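Local coordinates for cytochrome C-type biogenesis protein ccmF (Thermus thermophilus, PDB 6ZMQ), which binds heme b as a cytochrome c heme lyase of c-type cytochrome maturation and probably takes part in moving heme across the membrane, at residues A301-T306 / P327-F332; I114-L119 / L192-F197; A143-I148 / G199-Y204. All coordinates share one frame; numbering follows the deposited sequence.

Contact 1: A301-T306 / P327-F332. With PTY (phosphatidylethanolamine), chain E.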
loop_
_atom_site.group_PDB
_atom_site.type_symbol
_atom_site.label_atom_id
_atom_site.label_comp_id
_atom_site.label_asym_id
_atom_site.label_seq_id
_atom_site.Cartn_x
_atom_site.Cartn_y
_atom_site.Cartn_z
ATOM N N ALA A 301 -2.994 -9.777 6.969
ATOM C CA ALA A 301 -3.107 -9.471 5.551
ATOM C C ALA A 301 -1.945 -8.615 5.080
ATOM O O ALA A 301 -1.371 -8.874 4.017
ATOM C CB ALA A 301 -4.435 -8.767 5.287
ATOM N N THR A 302 -1.584 -7.589 5.868
ATOM C CA THR A 302 -0.456 -6.729 5.522
ATOM C C THR A 302 0.864 -7.485 5.586
ATOM O O THR A 302 1.774 -7.177 4.811
ATOM C CB THR A 302 -0.405 -5.499 6.435
ATOM O OG1 THR A 302 -1.668 -4.830 6.415
ATOM C CG2 THR A 302 0.637 -4.518 5.920
ATOM N N LEU A 303 0.966 -8.486 6.472
ATOM C CA LEU A 303 2.112 -9.401 6.475
ATOM C C LEU A 303 2.251 -10.137 5.147
ATOM O O LEU A 303 3.298 -10.072 4.486
ATOM C CB LEU A 303 1.994 -10.419 7.611
ATOM C CG LEU A 303 3.037 -11.540 7.486
ATOM C CD1 LEU A 303 4.449 -11.096 7.894
ATOM C CD2 LEU A 303 2.582 -12.780 8.209
ATOM N N LEU A 304 1.182 -10.833 4.741
ATOM C CA LEU A 304 1.254 -11.644 3.530
ATOM C C LEU A 304 1.265 -10.786 2.263
ATOM O O LEU A 304 1.669 -11.263 1.197
ATOM C CB LEU A 304 0.106 -12.659 3.507
ATOM C CG LEU A 304 0.408 -14.064 2.950
ATOM C CD1 LEU A 304 1.846 -14.507 3.249
ATOM C CD2 LEU A 304 -0.573 -15.121 3.485
ATOM N N GLY A 305 0.825 -9.529 2.355
ATOM C CA GLY A 305 0.977 -8.608 1.243
ATOM C C GLY A 305 2.370 -8.023 1.139
ATOM O O GLY A 305 2.840 -7.728 0.036
ATOM N N THR A 306 3.047 -7.825 2.276
ATOM C CA THR A 306 4.388 -7.260 2.215
ATOM C C THR A 306 5.407 -8.323 1.827
ATOM O O THR A 306 6.443 -8.005 1.235
ATOM C CB THR A 306 4.789 -6.641 3.552
ATOM O OG1 THR A 306 4.340 -7.472 4.625
ATOM C CG2 THR A 306 4.131 -5.297 3.724
ATOM N N PRO A 327 7.305 -21.153 3.498
ATOM C CA PRO A 327 6.807 -21.930 4.656
ATOM C C PRO A 327 6.876 -21.207 5.999
ATOM O O PRO A 327 5.919 -21.299 6.783
ATOM C CB PRO A 327 7.709 -23.174 4.640
ATOM C CG PRO A 327 7.997 -23.387 3.207
ATOM C CD PRO A 327 8.028 -22.034 2.551
ATOM N N ALA A 328 7.959 -20.468 6.267
ATOM C CA ALA A 328 8.084 -19.740 7.530
ATOM C C ALA A 328 7.085 -18.593 7.609
ATOM O O ALA A 328 6.463 -18.367 8.657
ATOM C CB ALA A 328 9.513 -19.227 7.710
ATOM N N PHE A 329 6.901 -17.874 6.496
ATOM C CA PHE A 329 5.933 -16.780 6.479
ATOM C C PHE A 329 4.497 -17.291 6.547
ATOM O O PHE A 329 3.643 -16.633 7.153
ATOM C CB PHE A 329 6.143 -15.919 5.236
ATOM C CG PHE A 329 7.099 -14.790 5.462
ATOM C CD1 PHE A 329 8.463 -14.977 5.276
ATOM C CD2 PHE A 329 6.648 -13.567 5.940
ATOM C CE1 PHE A 329 9.359 -13.944 5.506
ATOM C CE2 PHE A 329 7.535 -12.537 6.184
ATOM C CZ PHE A 329 8.893 -12.724 5.962
ATOM N N LEU A 330 4.229 -18.479 5.986
ATOM C CA LEU A 330 2.907 -19.090 6.104
ATOM C C LEU A 330 2.618 -19.508 7.542
ATOM O O LEU A 330 1.509 -19.279 8.046
ATOM C CB LEU A 330 2.805 -20.283 5.145
ATOM C CG LEU A 330 1.537 -21.136 5.040
ATOM C CD1 LEU A 330 1.238 -21.432 3.585
ATOM C CD2 LEU A 330 1.712 -22.446 5.797
ATOM N N GLY A 331 3.614 -20.097 8.220
ATOM C CA GLY A 331 3.468 -20.415 9.636
ATOM C C GLY A 331 3.298 -19.191 10.519
ATOM O O GLY A 331 2.529 -19.211 11.484
ATOM N N PHE A 332 3.988 -18.099 10.177
ATOM C CA PHE A 332 3.852 -16.844 10.915
ATOM C C PHE A 332 2.459 -16.238 10.733
ATOM O O PHE A 332 1.863 -15.739 11.700
ATOM C CB PHE A 332 4.935 -15.861 10.463
ATOM C CG PHE A 332 4.995 -14.599 11.278
ATOM C CD1 PHE A 332 4.909 -14.637 12.662
ATOM C CD2 PHE A 332 5.097 -13.368 10.656
ATOM C CE1 PHE A 332 4.956 -13.458 13.409
ATOM C CE2 PHE A 332 5.131 -12.184 11.388
ATOM C CZ PHE A 332 5.063 -12.230 12.764
HETATM C C1 PTY E . 12.466 -26.155 6.879
HETATM C C2 PTY E . 12.752 -30.889 1.518
HETATM C C3 PTY E . 11.807 -29.703 1.711
HETATM O O4 PTY E . 13.377 -25.109 6.705
HETATM C C5 PTY E . 10.953 -25.947 4.861
HETATM C C6 PTY E . 11.056 -25.802 6.392
HETATM O O7 PTY E . 10.654 -24.516 6.832
HETATM C C8 PTY E . 9.842 -24.480 7.994
HETATM O O10 PTY E . 9.620 -25.484 8.581
HETATM C C11 PTY E . 9.229 -23.167 8.520
HETATM C C12 PTY E . 8.543 -23.332 9.894
HETATM C C13 PTY E . 7.461 -22.264 10.166
HETATM C C14 PTY E . 7.502 -21.683 11.590
HETATM C C15 PTY E . 7.039 -20.217 11.629
HETATM C C16 PTY E . 6.374 -19.822 12.960
HETATM C C17 PTY E . 7.131 -18.658 13.622
HETATM C C18 PTY E . 6.235 -17.768 14.497
HETATM C C19 PTY E . 7.086 -16.772 15.295
HETATM C C20 PTY E . 6.263 -16.126 16.418
HETATM C C21 PTY E . 7.173 -15.608 17.538
HETATM C C22 PTY E . 6.560 -15.887 18.918
HETATM C C23 PTY E . 5.534 -14.809 19.288
HETATM C C24 PTY E . 5.035 -15.014 20.724
HETATM C C25 PTY E . 4.180 -13.836 21.202
HETATM C C26 PTY E . 2.764 -14.315 21.534
HETATM C C27 PTY E . 2.211 -13.569 22.747
HETATM C C28 PTY E . 0.690 -13.692 22.733
HETATM C C29 PTY E . 0.114 -13.509 24.133
HETATM C C30 PTY E . 14.436 -25.169 7.620
HETATM C C31 PTY E . 14.240 -24.630 9.037
HETATM O O30 PTY E . 15.475 -25.650 7.305
HETATM C C32 PTY E . 13.675 -23.210 8.965
HETATM C C33 PTY E . 13.216 -22.719 10.340
HETATM C C34 PTY E . 12.889 -21.224 10.265
HETATM C C35 PTY E . 12.356 -20.733 11.613
HETATM C C36 PTY E . 12.655 -19.246 11.809
HETATM C C37 PTY E . 12.781 -18.943 13.302
HETATM C C38 PTY E . 11.715 -17.928 13.716
HETATM C C39 PTY E . 11.679 -17.757 15.236
HETATM C C40 PTY E . 10.447 -18.466 15.801
HETATM C C41 PTY E . 10.186 -18.052 17.250
HETATM C C42 PTY E . 10.889 -19.019 18.202
HETATM C C43 PTY E . 10.206 -18.975 19.566
HETATM C C44 PTY E . 11.086 -18.178 20.523
HETATM P P1 PTY E . 11.762 -28.326 3.939
HETATM O O11 PTY E . 12.434 -28.715 2.482
HETATM O O12 PTY E . 10.295 -28.683 3.921
HETATM O O13 PTY E . 12.440 -29.163 4.995
HETATM O O14 PTY E . 11.986 -26.726 4.305
HETATM N N1 PTY E . 12.124 -32.093 2.034
#

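Contact 2: I114-L119 / L192-F197. With PTY (phosphatidylethanolamine), chain F.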
loop_
_atom_site.group_PDB
_atom_site.type_symbol
_atom_site.label_atom_id
_atom_site.label_comp_id
_atom_site.label_asym_id
_atom_site.label_seq_id
_atom_site.Cartn_x
_atom_site.Cartn_y
_atom_site.Cartn_z
ATOM N N ILE A 114 14.205 -8.147 4.106
ATOM C CA ILE A 114 13.731 -8.523 5.436
ATOM C C ILE A 114 14.624 -7.921 6.518
ATOM O O ILE A 114 14.164 -7.732 7.650
ATOM C CB ILE A 114 13.548 -10.047 5.615
ATOM C CG1 ILE A 114 14.757 -10.848 5.163
ATOM C CG2 ILE A 114 12.331 -10.529 4.855
ATOM C CD1 ILE A 114 14.953 -12.147 5.916
ATOM N N LEU A 115 15.873 -7.548 6.189
ATOM C CA LEU A 115 16.660 -6.740 7.129
ATOM C C LEU A 115 16.058 -5.339 7.312
ATOM O O LEU A 115 15.933 -4.856 8.443
ATOM C CB LEU A 115 18.122 -6.655 6.680
ATOM C CG LEU A 115 19.137 -5.822 7.495
ATOM C CD1 LEU A 115 18.999 -6.001 9.016
ATOM C CD2 LEU A 115 20.568 -6.117 7.068
ATOM N N LEU A 116 15.663 -4.682 6.217
ATOM C CA LEU A 116 15.026 -3.364 6.328
ATOM C C LEU A 116 13.652 -3.470 6.996
ATOM O O LEU A 116 13.237 -2.575 7.744
ATOM C CB LEU A 116 14.934 -2.717 4.935
ATOM C CG LEU A 116 14.449 -1.282 4.642
ATOM C CD1 LEU A 116 12.928 -1.128 4.486
ATOM C CD2 LEU A 116 14.956 -0.322 5.727
ATOM N N TRP A 117 12.968 -4.591 6.761
ATOM C CA TRP A 117 11.676 -4.895 7.364
ATOM C C TRP A 117 11.789 -5.055 8.878
ATOM O O TRP A 117 11.007 -4.466 9.639
ATOM C CB TRP A 117 11.167 -6.180 6.716
ATOM C CG TRP A 117 9.743 -6.445 6.832
ATOM C CD1 TRP A 117 8.845 -5.755 7.574
ATOM C CD2 TRP A 117 9.014 -7.488 6.178
ATOM N NE1 TRP A 117 7.606 -6.296 7.426
ATOM C CE2 TRP A 117 7.675 -7.360 6.571
ATOM C CE3 TRP A 117 9.363 -8.513 5.294
ATOM C CZ2 TRP A 117 6.684 -8.225 6.137
ATOM C CZ3 TRP A 117 8.371 -9.368 4.845
ATOM C CH2 TRP A 117 7.043 -9.209 5.262
ATOM N N GLY A 118 12.750 -5.870 9.327
ATOM C CA GLY A 118 12.994 -6.025 10.749
ATOM C C GLY A 118 13.525 -4.765 11.394
ATOM O O GLY A 118 13.261 -4.516 12.570
ATOM N N LEU A 119 14.229 -3.926 10.625
ATOM C CA LEU A 119 14.684 -2.636 11.145
ATOM C C LEU A 119 13.526 -1.679 11.397
ATOM O O LEU A 119 13.487 -1.007 12.434
ATOM C CB LEU A 119 15.692 -1.992 10.191
ATOM C CG LEU A 119 16.293 -0.709 10.761
ATOM C CD1 LEU A 119 17.718 -0.801 10.565
ATOM C CD2 LEU A 119 15.814 0.586 10.081
ATOM N N LEU A 192 7.135 1.874 1.462
ATOM C CA LEU A 192 5.779 2.376 1.689
ATOM C C LEU A 192 4.849 1.312 2.257
ATOM O O LEU A 192 3.918 1.628 3.012
ATOM C CB LEU A 192 5.206 2.902 0.371
ATOM C CG LEU A 192 5.150 4.409 0.178
ATOM C CD1 LEU A 192 4.062 4.890 1.078
ATOM C CD2 LEU A 192 6.448 5.123 0.529
ATOM N N MET A 193 5.064 0.051 1.890
ATOM C CA MET A 193 4.270 -0.996 2.512
ATOM C C MET A 193 4.894 -1.527 3.796
ATOM O O MET A 193 4.148 -1.893 4.715
ATOM C CB MET A 193 3.968 -2.093 1.499
ATOM C CG MET A 193 2.691 -1.748 0.764
ATOM S SD MET A 193 2.129 -2.738 -0.610
ATOM C CE MET A 193 1.927 -1.387 -1.751
ATOM N N TYR A 194 6.241 -1.560 3.887
ATOM C CA TYR A 194 6.892 -2.098 5.089
ATOM C C TYR A 194 6.589 -1.225 6.301
ATOM O O TYR A 194 6.137 -1.735 7.340
ATOM C CB TYR A 194 8.408 -2.223 4.887
ATOM C CG TYR A 194 8.879 -3.272 3.881
ATOM C CD1 TYR A 194 8.012 -4.243 3.383
ATOM C CD2 TYR A 194 10.193 -3.278 3.425
ATOM C CE1 TYR A 194 8.436 -5.186 2.450
ATOM C CE2 TYR A 194 10.631 -4.216 2.502
ATOM C CZ TYR A 194 9.749 -5.162 2.021
ATOM O OH TYR A 194 10.199 -6.087 1.101
ATOM N N LEU A 195 6.709 0.102 6.111
ATOM C CA LEU A 195 6.217 1.123 7.036
ATOM C C LEU A 195 4.760 0.900 7.392
ATOM O O LEU A 195 4.400 0.897 8.580
ATOM C CB LEU A 195 6.361 2.505 6.395
ATOM C CG LEU A 195 7.722 3.169 6.268
ATOM C CD1 LEU A 195 7.627 4.475 5.500
ATOM C CD2 LEU A 195 8.240 3.404 7.658
ATOM N N GLY A 196 3.931 0.639 6.368
ATOM C CA GLY A 196 2.516 0.424 6.598
ATOM C C GLY A 196 2.258 -0.786 7.468
ATOM O O GLY A 196 1.516 -0.681 8.458
ATOM N N PHE A 197 3.025 -1.875 7.228
ATOM C CA PHE A 197 2.878 -3.090 8.025
ATOM C C PHE A 197 3.257 -2.830 9.467
ATOM O O PHE A 197 2.502 -3.189 10.383
ATOM C CB PHE A 197 3.725 -4.229 7.442
ATOM C CG PHE A 197 3.911 -5.421 8.383
ATOM C CD1 PHE A 197 2.950 -6.411 8.460
ATOM C CD2 PHE A 197 5.062 -5.565 9.166
ATOM C CE1 PHE A 197 3.120 -7.495 9.311
ATOM C CE2 PHE A 197 5.230 -6.646 10.019
ATOM C CZ PHE A 197 4.260 -7.614 10.086
HETATM C C1 PTY F . 3.284 7.643 16.021
HETATM C C2 PTY F . -2.814 8.444 20.326
HETATM C C3 PTY F . -1.381 8.833 20.690
HETATM O O4 PTY F . 4.328 7.084 15.277
HETATM C C5 PTY F . 2.779 9.347 17.824
HETATM C C6 PTY F . 3.861 8.721 16.933
HETATM O O7 PTY F . 4.396 9.714 16.098
HETATM C C8 PTY F . 5.680 10.197 16.396
HETATM O O10 PTY F . 5.975 10.484 17.509
HETATM C C11 PTY F . 6.703 10.367 15.267
HETATM C C12 PTY F . 8.091 10.640 15.848
HETATM C C13 PTY F . 9.153 10.778 14.751
HETATM C C14 PTY F . 8.839 11.969 13.842
HETATM C C15 PTY F . 10.071 12.354 13.021
HETATM C C16 PTY F . 9.599 13.052 11.745
HETATM C C17 PTY F . 10.617 12.878 10.613
HETATM C C18 PTY F . 10.150 11.933 9.494
HETATM C C19 PTY F . 8.643 11.980 9.216
HETATM C C20 PTY F . 8.359 11.909 7.712
HETATM C C21 PTY F . 8.691 10.527 7.139
HETATM C C22 PTY F . 8.383 10.519 5.637
HETATM C C23 PTY F . 8.076 9.111 5.116
HETATM C C24 PTY F . 9.253 8.607 4.271
HETATM C C25 PTY F . 8.750 8.015 2.950
HETATM C C26 PTY F . 9.920 7.745 2.001
HETATM C C27 PTY F . 9.430 7.783 0.555
HETATM C C28 PTY F . 10.589 8.215 -0.341
HETATM C C29 PTY F . 10.070 9.027 -1.523
HETATM C C30 PTY F . 3.999 6.691 13.975
HETATM C C31 PTY F . 5.101 6.307 12.984
HETATM O O30 PTY F . 2.862 6.637 13.638
HETATM C C32 PTY F . 6.165 7.390 12.798
HETATM C C33 PTY F . 7.079 6.977 11.642
HETATM C C34 PTY F . 7.315 8.157 10.700
HETATM C C35 PTY F . 7.520 7.619 9.285
HETATM C C36 PTY F . 8.827 6.824 9.234
HETATM C C37 PTY F . 9.462 6.924 7.841
HETATM C C38 PTY F . 10.780 6.145 7.776
HETATM C C39 PTY F . 11.381 6.164 6.369
HETATM C C40 PTY F . 12.904 6.247 6.458
HETATM C C41 PTY F . 13.515 6.440 5.071
HETATM C C42 PTY F . 13.611 7.935 4.777
HETATM C C43 PTY F . 15.082 8.316 4.631
HETATM C C44 PTY F . 15.161 9.559 3.750
HETATM P P1 PTY F . 1.090 8.903 19.794
HETATM O O11 PTY F . -0.533 8.695 19.580
HETATM O O12 PTY F . 1.513 8.112 21.009
HETATM O O13 PTY F . 1.361 10.361 20.084
HETATM O O14 PTY F . 1.937 8.410 18.453
HETATM N N1 PTY F . -3.709 8.882 21.384
#

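Contact 3: A143-I148 / G199-Y204. With PTY (phosphatidylethanolamine), chain E.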
loop_
_atom_site.group_PDB
_atom_site.type_symbol
_atom_site.label_atom_id
_atom_site.label_comp_id
_atom_site.label_asym_id
_atom_site.label_seq_id
_atom_site.Cartn_x
_atom_site.Cartn_y
_atom_site.Cartn_z
ATOM N N ALA A 143 5.729 -8.432 24.539
ATOM C CA ALA A 143 5.842 -9.859 24.220
ATOM C C ALA A 143 5.537 -10.157 22.750
ATOM O O ALA A 143 6.337 -10.807 22.062
ATOM C CB ALA A 143 4.921 -10.667 25.123
ATOM N N VAL A 144 4.431 -9.610 22.226
ATOM C CA VAL A 144 4.081 -9.920 20.834
ATOM C C VAL A 144 4.980 -9.152 19.843
ATOM O O VAL A 144 5.372 -9.699 18.796
ATOM C CB VAL A 144 2.574 -9.688 20.595
ATOM C CG1 VAL A 144 2.183 -8.353 21.064
ATOM C CG2 VAL A 144 2.152 -9.896 19.128
ATOM N N LEU A 145 5.380 -7.907 20.170
ATOM C CA LEU A 145 6.247 -7.158 19.253
ATOM C C LEU A 145 7.673 -7.719 19.221
ATOM O O LEU A 145 8.280 -7.825 18.139
ATOM C CB LEU A 145 6.235 -5.669 19.612
ATOM C CG LEU A 145 4.969 -4.838 19.357
ATOM C CD1 LEU A 145 5.261 -3.373 19.606
ATOM C CD2 LEU A 145 4.505 -5.045 17.924
ATOM N N PHE A 146 8.200 -8.149 20.378
ATOM C CA PHE A 146 9.471 -8.860 20.412
ATOM C C PHE A 146 9.368 -10.226 19.741
ATOM O O PHE A 146 10.362 -10.713 19.208
ATOM C CB PHE A 146 9.959 -9.043 21.851
ATOM C CG PHE A 146 10.714 -7.855 22.407
ATOM C CD1 PHE A 146 11.871 -7.419 21.798
ATOM C CD2 PHE A 146 10.335 -7.248 23.599
ATOM C CE1 PHE A 146 12.592 -6.358 22.312
ATOM C CE2 PHE A 146 11.044 -6.182 24.125
ATOM C CZ PHE A 146 12.185 -5.741 23.479
ATOM N N GLY A 147 8.180 -10.841 19.742
ATOM C CA GLY A 147 7.973 -12.061 18.971
ATOM C C GLY A 147 8.082 -11.859 17.471
ATOM O O GLY A 147 8.641 -12.700 16.761
ATOM N N ILE A 148 7.511 -10.754 16.969
ATOM C CA ILE A 148 7.597 -10.434 15.536
ATOM C C ILE A 148 9.048 -10.176 15.137
ATOM O O ILE A 148 9.527 -10.655 14.096
ATOM C CB ILE A 148 6.702 -9.227 15.195
ATOM C CG1 ILE A 148 5.223 -9.556 15.393
ATOM C CG2 ILE A 148 6.882 -8.782 13.751
ATOM C CD1 ILE A 148 4.340 -8.323 15.348
ATOM N N GLY A 199 3.288 -0.066 11.049
ATOM C CA GLY A 199 2.230 0.723 11.659
ATOM C C GLY A 199 1.097 -0.144 12.160
ATOM O O GLY A 199 0.821 -0.164 13.360
ATOM N N LEU A 200 0.597 -1.042 11.301
ATOM C CA LEU A 200 -0.462 -1.959 11.717
ATOM C C LEU A 200 0.048 -3.037 12.674
ATOM O O LEU A 200 -0.758 -3.841 13.164
ATOM C CB LEU A 200 -1.137 -2.600 10.502
ATOM C CG LEU A 200 -2.259 -1.820 9.807
ATOM C CD1 LEU A 200 -3.103 -2.781 9.005
ATOM C CD2 LEU A 200 -3.138 -1.043 10.795
ATOM N N SER A 201 1.367 -3.096 12.932
ATOM C CA SER A 201 1.869 -3.966 13.987
ATOM C C SER A 201 1.380 -3.519 15.353
ATOM O O SER A 201 0.873 -4.333 16.137
ATOM C CB SER A 201 3.391 -4.004 13.957
ATOM O OG SER A 201 3.948 -2.901 14.642
ATOM N N VAL A 202 1.501 -2.225 15.659
ATOM C CA VAL A 202 1.387 -1.783 17.056
ATOM C C VAL A 202 -0.052 -1.717 17.582
ATOM O O VAL A 202 -0.262 -2.086 18.746
ATOM C CB VAL A 202 2.250 -0.542 17.302
ATOM C CG1 VAL A 202 2.065 0.490 16.241
ATOM C CG2 VAL A 202 2.037 0.117 18.682
ATOM N N PRO A 203 -1.085 -1.342 16.794
ATOM C CA PRO A 203 -2.471 -1.640 17.231
ATOM C C PRO A 203 -2.781 -3.110 17.465
ATOM O O PRO A 203 -3.415 -3.415 18.490
ATOM C CB PRO A 203 -3.322 -1.085 16.070
ATOM C CG PRO A 203 -2.315 -0.672 15.021
ATOM C CD PRO A 203 -1.173 -0.239 15.839
ATOM N N TYR A 204 -2.321 -4.004 16.562
ATOM C CA TYR A 204 -2.553 -5.448 16.687
ATOM C C TYR A 204 -2.015 -5.981 18.000
ATOM O O TYR A 204 -2.712 -6.729 18.699
ATOM C CB TYR A 204 -1.887 -6.210 15.531
ATOM C CG TYR A 204 -1.776 -7.722 15.751
ATOM C CD1 TYR A 204 -2.877 -8.547 15.538
ATOM C CD2 TYR A 204 -0.568 -8.326 16.148
ATOM C CE1 TYR A 204 -2.797 -9.915 15.724
ATOM C CE2 TYR A 204 -0.486 -9.699 16.348
ATOM C CZ TYR A 204 -1.606 -10.483 16.133
ATOM O OH TYR A 204 -1.547 -11.848 16.308
HETATM C C1 PTY E . 12.466 -26.155 6.879
HETATM C C2 PTY E . 12.752 -30.889 1.518
HETATM C C3 PTY E . 11.807 -29.703 1.711
HETATM O O4 PTY E . 13.377 -25.109 6.705
HETATM C C5 PTY E . 10.953 -25.947 4.861
HETATM C C6 PTY E . 11.056 -25.802 6.392
HETATM O O7 PTY E . 10.654 -24.516 6.832
HETATM C C8 PTY E . 9.842 -24.480 7.994
HETATM O O10 PTY E . 9.620 -25.484 8.581
HETATM C C11 PTY E . 9.229 -23.167 8.520
HETATM C C12 PTY E . 8.543 -23.332 9.894
HETATM C C13 PTY E . 7.461 -22.264 10.166
HETATM C C14 PTY E . 7.502 -21.683 11.590
HETATM C C15 PTY E . 7.039 -20.217 11.629
HETATM C C16 PTY E . 6.374 -19.822 12.960
HETATM C C17 PTY E . 7.131 -18.658 13.622
HETATM C C18 PTY E . 6.235 -17.768 14.497
HETATM C C19 PTY E . 7.086 -16.772 15.295
HETATM C C20 PTY E . 6.263 -16.126 16.418
HETATM C C21 PTY E . 7.173 -15.608 17.538
HETATM C C22 PTY E . 6.560 -15.887 18.918
HETATM C C23 PTY E . 5.534 -14.809 19.288
HETATM C C24 PTY E . 5.035 -15.014 20.724
HETATM C C25 PTY E . 4.180 -13.836 21.202
HETATM C C26 PTY E . 2.764 -14.315 21.534
HETATM C C27 PTY E . 2.211 -13.569 22.747
HETATM C C28 PTY E . 0.690 -13.692 22.733
HETATM C C29 PTY E . 0.114 -13.509 24.133
HETATM C C30 PTY E . 14.436 -25.169 7.620
HETATM C C31 PTY E . 14.240 -24.630 9.037
HETATM O O30 PTY E . 15.475 -25.650 7.305
HETATM C C32 PTY E . 13.675 -23.210 8.965
HETATM C C33 PTY E . 13.216 -22.719 10.340
HETATM C C34 PTY E . 12.889 -21.224 10.265
HETATM C C35 PTY E . 12.356 -20.733 11.613
HETATM C C36 PTY E . 12.655 -19.246 11.809
HETATM C C37 PTY E . 12.781 -18.943 13.302
HETATM C C38 PTY E . 11.715 -17.928 13.716
HETATM C C39 PTY E . 11.679 -17.757 15.236
HETATM C C40 PTY E . 10.447 -18.466 15.801
HETATM C C41 PTY E . 10.186 -18.052 17.250
HETATM C C42 PTY E . 10.889 -19.019 18.202
HETATM C C43 PTY E . 10.206 -18.975 19.566
HETATM C C44 PTY E . 11.086 -18.178 20.523
HETATM P P1 PTY E . 11.762 -28.326 3.939
HETATM O O11 PTY E . 12.434 -28.715 2.482
HETATM O O12 PTY E . 10.295 -28.683 3.921
HETATM O O13 PTY E . 12.440 -29.163 4.995
HETATM O O14 PTY E . 11.986 -26.726 4.305
HETATM N N1 PTY E . 12.124 -32.093 2.034
#

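Contact 1: A301-T306 / P327-F332
Leu303 meets Phe329 and Phe332 where two successive membrane-spanning helices, 288-307 and 325-345, pack against each other. No hydrogen bond joins the two segments; the contact is apolar: CD1 of one leucine meets two aromatic rings about a helical turn apart, and CD2 adds to the contact with one of them. Toward Phe329 the leucine uses CD1, which arrives at the edge of the ring, near its plane, 3.8 Å from CE2. Toward Phe332 both methyls take part: CD1 and CD2 of Leu303 each lie 3.6 Å from CD2 of Phe332, and the two side chains cross obliquely. Leu303 reaches this position with CG anti to the backbone N (chi1 170°) and beside its own carbonyl carbon, and the branch extends toward helix 325-345. Within the protein, Phe151 of helix 135-157 stacks on Phe332 and meets Phe329 edge-to-face. The other kind of contact is with phosphatidylethanolamine, one of whose acyl tails runs along the face of helix 325-345 that carries Pro327, Ala328 and Gly331. Ala328 O lies 3.5 Å from C15 of the lipid, and Gly331, without a side chain, puts its C 4.0 Å from lipid C16. Replacing Phe332 by an alanine would probably leave the methyls of Leu303 without much of their partner and open a gap between that leucine and the lipid. The ring spans this distance: on its lipid side, Phe332 CD1 stands 3.9 Å from lipid C18.

Contact 2: I114-L119 / L192-F197
Trp117 lies against Tyr194 with one face of its indole and points an edge at Phe197, so the three rings form an aromatic cluster between transmembrane helices 110-129 and 185-213. The axes of the two segments come within 9.8 Å. From CB the tryptophan heads out with CG anti to the backbone N (chi1 -161°), which carries the indole across to helix 185-213. CG lies over the Tyr194 face, and Tyr194 CD1 over the indole, 4.4 Å from Trp117 CD2; the five-membered ring and the tyrosine ring are face to face, their centroids 4.7 Å apart and their planes 5° from parallel. Along the pyrrole edge, Trp117 CD1 comes 4.1 Å from Phe197 CD2, and NE1 approaches the same CD2 to 3.2 Å. This is an offset edge-to-face pair: the planes stand at 79°, with the indole edge toward the phenylalanine face. CZ2 also lies over that face. Beside the stack, Leu116 CD1 sits in the plane of Tyr194, at its edge, 3.6 Å from CD2. Behind helix 185-213, Leu195 CD2 touches a lipid tail, 3.7 Å from C37 of phosphatidylethanolamine. Around the cluster, Phe152 of helix 135-157 meets the indole, Phe299 of helix 288-307 meets Phe197, and Phe72 of helix 61-81 touches Leu116.

Contact 3: A143-I148 / G199-Y204
Val144 and Leu145 each take one partner on helix 185-213, and these two pairs make up the first shell. Val144 CG2 lies 3.8 Å from Tyr204 CE2, with the two side chains slanting across each other. One turn back along helix 185-213, Leu145 CD2 approaches Ser201, 4.0 Å from OG and 4.1 Å from the backbone O. No hydrogen bond joins the segments. The backbones stay well separated, as Leu145 CA and Ser201 CA are 7.6 Å apart and Val144 CA and Tyr204 CA are 9.0 Å apart, so the approach is made by side chains reaching out, Leu145 as far as the Ser201 backbone O. Val144 offers CG2 because that methyl is anti to the backbone N, while CG1 takes the place between N and the carbonyl carbon (chi1 51°). The polar groups here are satisfied elsewhere. Ser201 OG turns back to bond Val198 O of its own helix, which leaves the hydroxyl to meet the leucine methyl by van der Waals contact alone. Tyr204 OH bonds Ala336 O on helix 325-345, and its ring stacks on Phe299; both partners hold the ring where Val144 can reach it. Next comes the backbone of helix 185-213, which is kinked at Pro203, whose nitrogen has no proton to give to the preceding turn. A tail of phosphatidylethanolamine runs along another flank of helix 135-157: Gly147 O is 3.3 Å from lipid C21, and Val144 CA is 3.9 Å from lipid C25. In the bundle, helix 110-129 fills in beside the pair, with Thr125 against Leu145 and Gln121 against Ser201 and Ile148. Helix 224-247 meets Pro203 through Trp226, and Ala42 and Leu43 of helix 20-47 touch Ala143.

The three contacts are neighbours in one helical bundle, their centres 13 to 14 Å apart. Contacts 1 and 2 touch directly: Phe329 CE2 lies 3.5 Å from Trp117 CH2, making the apolar core continuous between them, and Leu303 N packs closely, 3.5 Å from Phe197 CD1. Contacts 2 and 3 share helix 185-213 and adjoin along it without further touching. Contact 3 reaches contact 1 through Ile148 CG1, 3.8 Å from Phe332 CZ, and both line the same phosphatidylethanolamine molecule, whose tail passes from helix 325-345 to helix 135-157. Contact 2 touches other phosphatidylethanolamine molecules, through Leu192 and Leu195. None of the three includes a heme-binding residue such as His276 or His510.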